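PDB 6ECB: Vlm2 from Streptomyces tsusimaensis, which belongs to the nonribosomal synthetase of the depsipeptide valinomycin and is represented here by its thioesterase domain, which probably releases the finished product. Local coordinates for residues A117-T122 / L228-L233; G48-G53 / D210-L215; R59-F64 / E284-L289. One frame throughout, in Å; residues are numbered along the deposited sequence.

Contact 1 of 3, residues A117-T122 / L228-L233; sequences AFYLAT and LPQRKL
Phe118 is the first residue of segment 117-122 to meet the loop 228-233, and its flat apolar ring suits a place where three groups converge. With CG anti to the backbone N (chi1 179°), the ring reaches to where CB of Pro229 lies over one face in a CH-pi contact, 3.6 Å from CE1 of Phe118. The ring runs past Leu233 in the opposite direction, CE2 touching CB of that leucine. At the rim, CZ of Phe118 is 3.3 Å from O of Arg231, a buried carbonyl with no hydrogen-bond partner. An alanine in place of Phe118 would probably loosen the loop's seat, since Pro229 CB would lose its ring and Leu233 CB the CE2 atom it rests on. Tyr119, long enough to reach the loop, donates from OH to O of Leu228 at 2.6 Å, from 32° above the carbonyl plane; its ring also meets Phe86 edge-to-face. Helix 112-126, which carries the segment, follows strand 105-110 and the probable nucleophile elbow of the alpha/beta-hydrolase fold, while the loop leads into strand 237-241. Ala121, small enough for a close approach, sets CB 3.9 Å from CD1 of Leu233. Thr122 turns OG1 onto a lone pair of Tyr119 O (2.8 Å), so its carbon atoms face the loop: CG2 touches CD1 of Leu233, and CB sits over the centre of the Arg231 guanidinium, whose NH2 pairs with Asp126.

Contact 2 of 3, residues G48-G53 / D210-L215; sequences GGTVLG and DRFLRL
Leu215 and Phe212, one helical turn apart on helix 206-220, press on the backbone of Gly48 from two directions. CD2 of Leu215 reaches to 3.4 Å from O of Gly48, and CD1 of Phe212 lies 3.5 Å from the same oxygen. The Phe212 ring, its CG anti to the backbone N (chi1 162°), also meets Thr50, whose methyl CG2 comes obliquely to within 3.5 Å of CE1. Glycine fits position 48 for two independent reasons: a CB there would fall 2.2 Å from CE1 of Phe212, and at phi 106° it would press on the preceding carbonyl O. Gly49, also at positive phi, lets its CA approach CD2 of Leu215 to 4.0 Å.

A second shell positions these groups. With OG1 anti to the backbone N (chi1 -175°), Thr50 leaves its methyl to the ring while OG1 accepts from N of Leu52 at 3.1 Å in an ST turn and is hydrogen-bonded to Tyr208 OH. This double grip fixes the rotation that presents the methyl. Gln219 OE1 binds Gly48 N, and Ile167 packs against Phe212. The loop follows strand 40-44, where alpha/beta-hydrolases usually form part of the oxyanion hole, and helix 206-220 probably belongs to the lid of synthetase thioesterase domains.

Contact 3 of 3, residues R59-F64 / E284-L289; sequences RHLKGF and EVAQLL
The Leu61 side chain lies against the flank of segment 284-289, with CD2 as the branch that touches. Chi1 (-68°, CG anti to the carbonyl carbon) puts the branch on this side, and chi2 (167°) turns CD2 of Leu61 to the helix, 3.6 Å from O and 3.8 Å from CB of Ala286. CD2 of Leu61 also lies 3.9 Å from CB of Leu289, so it sits between residues one turn apart. Ala286 suits this place because its single methyl, turned toward the other segment, permits the CA atoms of Leu61 and Ala286 to come within 5.1 Å. From its side chain, His60 offers CB to the Ala286 methyl, CB to CB 3.5 Å, while its ring is held by a hydrogen bond from ND1 to the carbonyl of Glu56. In the alpha/beta-hydrolase fold the contact joins the end of helix 55-60 and the loop after it, between strands 40-44 and 67-71, to helix 281-293 near the C-terminal end of the chain. Phe64 comes in differently, edge-on, with the carbonyl carbon of Leu289 in the plane of its ring. CZ of Phe64 leads, 3.6 Å from O of Leu289, and the positively polarised ring hydrogens suit that oxygen; CE1 of Phe64 is 4.3 Å from CB of Leu289. Both Leu61 and Phe64 also pack on Ile41 of strand 40-44. Asp290 receives the backbone N-H of Lys62 and, weakly, that of Gly63.

The three contacts are separate, their centres 23 to 24 Å apart, and none touches another: nearest atoms are about 11 Å apart between contacts 1 and 2, 12 Å between 1 and 3, and 9 Å between 2 and 3. Along the chain contact 1 is nested inside the loop closed by contact 3, whereas contact 2 crosses both. Contacts 2 and 3 lie on opposite sides of the chain's centre, yet are linked in sequence, since 48-53 runs into helix 55-60, whose end opens contact 3. Ser111, His273 and Asp138 are arranged as a triad and are probably catalytic; the helix of contact 1 starts just after Ser111, and helix 281-293 of contact 3 begins eight residues after His273.

Contact 1 of 3, residues A117-T122 / L228-L233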
# COMPACT_ATOMS: atom_id res chain seq x y z
N ALA A 117 -1.34 -6.63 -4.44
CA ALA A 117 -0.05 -6.89 -5.09
C ALA A 117 0.13 -8.37 -5.41
O ALA A 117 0.64 -8.72 -6.49
CB ALA A 117 1.07 -6.39 -4.19
N PHE A 118 -0.25 -9.25 -4.49
CA PHE A 118 -0.15 -10.68 -4.78
C PHE A 118 -0.97 -11.05 -6.01
O PHE A 118 -0.48 -11.70 -6.95
CB PHE A 118 -0.63 -11.51 -3.56
CG PHE A 118 -0.58 -13.00 -3.81
CD1 PHE A 118 -1.63 -13.66 -4.44
CD2 PHE A 118 0.55 -13.74 -3.47
CE1 PHE A 118 -1.55 -15.03 -4.70
CE2 PHE A 118 0.63 -15.09 -3.73
CZ PHE A 118 -0.40 -15.73 -4.35
N TYR A 119 -2.23 -10.61 -6.04
CA TYR A 119 -3.10 -10.96 -7.15
C TYR A 119 -2.69 -10.25 -8.44
O TYR A 119 -2.79 -10.84 -9.53
CB TYR A 119 -4.54 -10.64 -6.80
CG TYR A 119 -5.27 -11.76 -6.09
CD1 TYR A 119 -5.22 -11.90 -4.72
CD2 TYR A 119 -6.06 -12.64 -6.81
CE1 TYR A 119 -5.89 -12.91 -4.08
CE2 TYR A 119 -6.75 -13.65 -6.16
CZ TYR A 119 -6.65 -13.78 -4.80
OH TYR A 119 -7.36 -14.79 -4.16
N LEU A 120 -2.20 -9.01 -8.32
CA LEU A 120 -1.64 -8.27 -9.46
C LEU A 120 -0.49 -9.05 -10.09
O LEU A 120 -0.44 -9.26 -11.31
CB LEU A 120 -1.14 -6.90 -8.93
CG LEU A 120 -0.79 -5.76 -9.82
CD1 LEU A 120 -0.61 -4.55 -8.90
CD2 LEU A 120 0.43 -6.12 -10.59
N ALA A 121 0.43 -9.50 -9.25
CA ALA A 121 1.54 -10.31 -9.75
C ALA A 121 1.05 -11.57 -10.45
O ALA A 121 1.59 -11.94 -11.50
CB ALA A 121 2.48 -10.65 -8.60
N THR A 122 0.04 -12.25 -9.89
CA THR A 122 -0.43 -13.46 -10.56
C THR A 122 -1.02 -13.12 -11.91
O THR A 122 -0.81 -13.86 -12.89
CB THR A 122 -1.44 -14.27 -9.73
OG1 THR A 122 -2.72 -13.63 -9.74
CG2 THR A 122 -1.00 -14.45 -8.32
N LEU A 228 -8.00 -13.43 0.28
CA LEU A 228 -7.04 -14.48 0.59
C LEU A 228 -6.43 -15.03 -0.70
O LEU A 228 -7.15 -15.33 -1.66
CB LEU A 228 -7.75 -15.61 1.35
CG LEU A 228 -6.82 -16.73 1.84
CD1 LEU A 228 -6.00 -16.26 3.03
CD2 LEU A 228 -7.62 -17.99 2.19
N PRO A 229 -5.10 -15.18 -0.77
CA PRO A 229 -4.50 -15.85 -1.92
C PRO A 229 -5.09 -17.25 -2.10
O PRO A 229 -5.47 -17.91 -1.14
CB PRO A 229 -3.02 -15.90 -1.56
CG PRO A 229 -2.81 -14.71 -0.69
CD PRO A 229 -4.08 -14.58 0.11
N GLN A 230 -5.17 -17.68 -3.35
CA GLN A 230 -5.77 -18.96 -3.69
C GLN A 230 -4.97 -19.76 -4.70
O GLN A 230 -5.48 -20.76 -5.22
CB GLN A 230 -7.18 -18.78 -4.24
CG GLN A 230 -8.23 -18.36 -3.23
CD GLN A 230 -8.45 -19.39 -2.14
OE1 GLN A 230 -7.92 -20.50 -2.18
NE2 GLN A 230 -9.24 -19.01 -1.14
N ARG A 231 -3.76 -19.34 -5.04
CA ARG A 231 -2.85 -20.12 -5.87
C ARG A 231 -1.44 -19.78 -5.43
O ARG A 231 -1.22 -18.87 -4.63
CB ARG A 231 -3.06 -19.83 -7.36
CG ARG A 231 -2.66 -18.44 -7.80
CD ARG A 231 -2.96 -18.24 -9.28
NE ARG A 231 -1.75 -18.12 -10.09
CZ ARG A 231 -1.77 -17.84 -11.39
NH1 ARG A 231 -2.93 -17.66 -12.00
NH2 ARG A 231 -0.63 -17.73 -12.06
N LYS A 232 -0.47 -20.56 -5.91
CA LYS A 232 0.91 -20.27 -5.57
C LYS A 232 1.49 -19.33 -6.62
O LYS A 232 1.23 -19.46 -7.82
CB LYS A 232 1.76 -21.52 -5.49
CG LYS A 232 1.34 -22.52 -4.41
CD LYS A 232 2.50 -23.43 -4.14
CE LYS A 232 2.19 -24.54 -3.17
NZ LYS A 232 3.47 -25.10 -2.67
N LEU A 233 2.31 -18.40 -6.16
CA LEU A 233 2.93 -17.40 -7.02
C LEU A 233 4.33 -17.86 -7.36
O LEU A 233 5.09 -18.27 -6.50
CB LEU A 233 2.95 -16.05 -6.30
CG LEU A 233 3.54 -14.89 -7.06
CD1 LEU A 233 2.67 -14.51 -8.25
CD2 LEU A 233 3.69 -13.71 -6.12

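Contact 2 of 3, residues G48-G53 / D210-L215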
# COMPACT_ATOMS: atom_id res chain seq x y z
N GLY A 48 -8.60 2.64 0.21
CA GLY A 48 -8.67 4.06 -0.12
C GLY A 48 -7.98 4.42 -1.42
O GLY A 48 -8.25 5.50 -1.99
N GLY A 49 -7.09 3.55 -1.90
CA GLY A 49 -6.60 3.64 -3.26
C GLY A 49 -5.48 4.62 -3.51
O GLY A 49 -5.13 4.83 -4.67
N THR A 50 -4.94 5.24 -2.47
CA THR A 50 -3.90 6.26 -2.63
C THR A 50 -2.52 5.64 -2.50
O THR A 50 -2.34 4.64 -1.80
CB THR A 50 -4.07 7.37 -1.59
OG1 THR A 50 -3.13 8.41 -1.83
CG2 THR A 50 -3.87 6.86 -0.18
N VAL A 51 -1.55 6.30 -3.16
CA VAL A 51 -0.12 5.99 -3.05
C VAL A 51 0.55 6.78 -1.94
O VAL A 51 1.73 6.55 -1.63
CB VAL A 51 0.61 6.32 -4.38
CG1 VAL A 51 -0.09 5.70 -5.57
CG2 VAL A 51 0.71 7.82 -4.58
N LEU A 52 -0.15 7.71 -1.31
CA LEU A 52 0.55 8.68 -0.48
C LEU A 52 1.22 8.05 0.73
O LEU A 52 2.26 8.56 1.18
CB LEU A 52 -0.41 9.78 -0.08
CG LEU A 52 -1.38 9.61 1.05
CD1 LEU A 52 -0.72 9.93 2.39
CD2 LEU A 52 -2.52 10.60 0.75
N GLY A 53 0.72 6.91 1.23
CA GLY A 53 1.33 6.21 2.35
C GLY A 53 2.70 5.62 2.06
O GLY A 53 3.39 5.23 3.01
N ASP A 210 -11.95 13.64 0.39
CA ASP A 210 -13.29 13.07 0.39
C ASP A 210 -13.35 11.78 -0.41
O ASP A 210 -13.92 10.78 0.04
CB ASP A 210 -14.27 14.11 -0.17
CG ASP A 210 -15.70 13.67 -0.06
OD1 ASP A 210 -16.18 13.58 1.09
OD2 ASP A 210 -16.34 13.40 -1.10
N ARG A 211 -12.74 11.78 -1.59
CA ARG A 211 -12.80 10.60 -2.44
C ARG A 211 -12.02 9.46 -1.82
O ARG A 211 -12.45 8.30 -1.86
CB ARG A 211 -12.27 10.93 -3.83
CG ARG A 211 -13.18 11.88 -4.61
CD ARG A 211 -12.47 12.36 -5.88
NE ARG A 211 -13.29 13.31 -6.64
CZ ARG A 211 -13.99 13.00 -7.73
NH1 ARG A 211 -13.97 11.77 -8.22
NH2 ARG A 211 -14.71 13.94 -8.34
N PHE A 212 -10.88 9.77 -1.20
CA PHE A 212 -10.10 8.75 -0.52
C PHE A 212 -10.90 8.13 0.62
O PHE A 212 -10.93 6.90 0.78
CB PHE A 212 -8.79 9.36 0.02
CG PHE A 212 -8.17 8.50 1.08
CD1 PHE A 212 -7.38 7.44 0.73
CD2 PHE A 212 -8.44 8.74 2.42
CE1 PHE A 212 -6.85 6.63 1.69
CE2 PHE A 212 -7.91 7.92 3.40
CZ PHE A 212 -7.11 6.87 3.04
N LEU A 213 -11.54 8.96 1.45
CA LEU A 213 -12.24 8.42 2.61
C LEU A 213 -13.43 7.55 2.19
O LEU A 213 -13.70 6.52 2.81
CB LEU A 213 -12.70 9.56 3.51
CG LEU A 213 -11.58 10.34 4.19
CD1 LEU A 213 -12.12 11.62 4.79
CD2 LEU A 213 -10.94 9.46 5.26
N ARG A 214 -14.11 7.93 1.11
CA ARG A 214 -15.24 7.13 0.64
C ARG A 214 -14.75 5.81 0.04
O ARG A 214 -15.32 4.75 0.32
CB ARG A 214 -16.07 7.91 -0.37
CG ARG A 214 -16.80 9.12 0.20
CD ARG A 214 -17.64 9.86 -0.86
NE ARG A 214 -18.26 11.05 -0.28
CZ ARG A 214 -19.34 11.02 0.50
NH1 ARG A 214 -19.93 9.86 0.79
NH2 ARG A 214 -19.83 12.15 0.99
N LEU A 215 -13.69 5.85 -0.78
CA LEU A 215 -13.18 4.60 -1.33
C LEU A 215 -12.60 3.72 -0.22
O LEU A 215 -12.72 2.49 -0.26
CB LEU A 215 -12.12 4.88 -2.40
CG LEU A 215 -11.50 3.65 -3.07
CD1 LEU A 215 -12.57 2.74 -3.68
CD2 LEU A 215 -10.52 4.12 -4.14

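Contact 3 of 3, residues R59-F64 / E284-L289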
# COMPACT_ATOMS: atom_id res chain seq x y z
N ARG A 59 11.09 7.85 -0.45
CA ARG A 59 12.13 8.85 -0.30
C ARG A 59 13.35 8.32 0.43
O ARG A 59 14.43 8.89 0.29
CB ARG A 59 11.61 10.09 0.44
CG ARG A 59 10.66 10.95 -0.39
CD ARG A 59 10.78 12.40 0.07
NE ARG A 59 10.54 12.49 1.50
CZ ARG A 59 10.89 13.51 2.27
NH1 ARG A 59 10.60 13.46 3.56
NH2 ARG A 59 11.53 14.57 1.78
N HIS A 60 13.19 7.27 1.24
CA HIS A 60 14.30 6.75 2.02
C HIS A 60 15.06 5.63 1.32
O HIS A 60 16.22 5.37 1.67
CB HIS A 60 13.78 6.23 3.37
CG HIS A 60 13.51 7.32 4.37
ND1 HIS A 60 12.35 8.05 4.37
CD2 HIS A 60 14.25 7.78 5.40
CE1 HIS A 60 12.38 8.93 5.37
NE2 HIS A 60 13.53 8.78 6.00
N LEU A 61 14.45 4.98 0.33
CA LEU A 61 15.12 3.90 -0.38
C LEU A 61 16.30 4.43 -1.18
O LEU A 61 16.20 5.46 -1.86
CB LEU A 61 14.14 3.21 -1.32
CG LEU A 61 13.04 2.43 -0.62
CD1 LEU A 61 11.93 2.06 -1.64
CD2 LEU A 61 13.55 1.18 0.07
N LYS A 62 17.41 3.72 -1.09
CA LYS A 62 18.61 4.07 -1.82
C LYS A 62 19.02 3.03 -2.85
O LYS A 62 19.87 3.33 -3.69
CB LYS A 62 19.77 4.28 -0.84
CG LYS A 62 19.52 5.45 0.11
CD LYS A 62 20.75 5.84 0.92
CE LYS A 62 20.44 5.99 2.40
NZ LYS A 62 20.13 4.67 3.06
N GLY A 63 18.46 1.84 -2.79
CA GLY A 63 18.93 0.74 -3.62
C GLY A 63 18.04 0.43 -4.80
O GLY A 63 18.17 -0.64 -5.42
N PHE A 64 17.12 1.34 -5.14
CA PHE A 64 16.14 1.09 -6.17
C PHE A 64 16.18 2.19 -7.22
O PHE A 64 16.61 3.32 -6.95
CB PHE A 64 14.73 0.96 -5.57
CG PHE A 64 14.58 -0.24 -4.71
CD1 PHE A 64 15.01 -0.22 -3.39
CD2 PHE A 64 14.06 -1.41 -5.21
CE1 PHE A 64 14.90 -1.36 -2.59
CE2 PHE A 64 13.94 -2.53 -4.43
CZ PHE A 64 14.35 -2.52 -3.11
N GLU A 284 14.60 2.58 8.70
CA GLU A 284 15.16 1.25 8.90
C GLU A 284 14.47 0.23 8.01
O GLU A 284 15.12 -0.71 7.51
CB GLU A 284 15.05 0.84 10.37
CG GLU A 284 15.93 -0.35 10.71
CD GLU A 284 16.08 -0.55 12.21
OE1 GLU A 284 15.88 0.43 12.97
OE2 GLU A 284 16.40 -1.69 12.62
N VAL A 285 13.16 0.39 7.80
CA VAL A 285 12.45 -0.45 6.84
C VAL A 285 13.09 -0.31 5.47
O VAL A 285 13.36 -1.31 4.79
CB VAL A 285 10.97 -0.05 6.79
CG1 VAL A 285 10.24 -0.82 5.69
CG2 VAL A 285 10.31 -0.28 8.14
N ALA A 286 13.36 0.93 5.05
CA ALA A 286 14.00 1.18 3.76
C ALA A 286 15.37 0.52 3.68
O ALA A 286 15.72 -0.08 2.65
CB ALA A 286 14.12 2.70 3.51
N GLN A 287 16.18 0.65 4.74
CA GLN A 287 17.51 0.04 4.75
C GLN A 287 17.41 -1.47 4.55
O GLN A 287 18.24 -2.06 3.85
CB GLN A 287 18.20 0.37 6.07
CG GLN A 287 19.54 -0.28 6.29
CD GLN A 287 20.26 0.29 7.51
OE1 GLN A 287 20.39 1.52 7.66
NE2 GLN A 287 20.71 -0.59 8.41
N LEU A 288 16.41 -2.10 5.16
CA LEU A 288 16.24 -3.55 5.04
C LEU A 288 15.72 -3.95 3.67
O LEU A 288 16.14 -4.99 3.13
CB LEU A 288 15.32 -4.04 6.16
CG LEU A 288 16.02 -4.04 7.53
CD1 LEU A 288 15.04 -4.12 8.68
CD2 LEU A 288 17.01 -5.17 7.60
N LEU A 289 14.80 -3.18 3.09
CA LEU A 289 14.40 -3.44 1.70
C LEU A 289 15.59 -3.29 0.77
O LEU A 289 15.78 -4.10 -0.15
CB LEU A 289 13.30 -2.49 1.23
CG LEU A 289 11.87 -2.97 1.21
CD1 LEU A 289 11.42 -3.24 2.63
CD2 LEU A 289 10.97 -1.92 0.54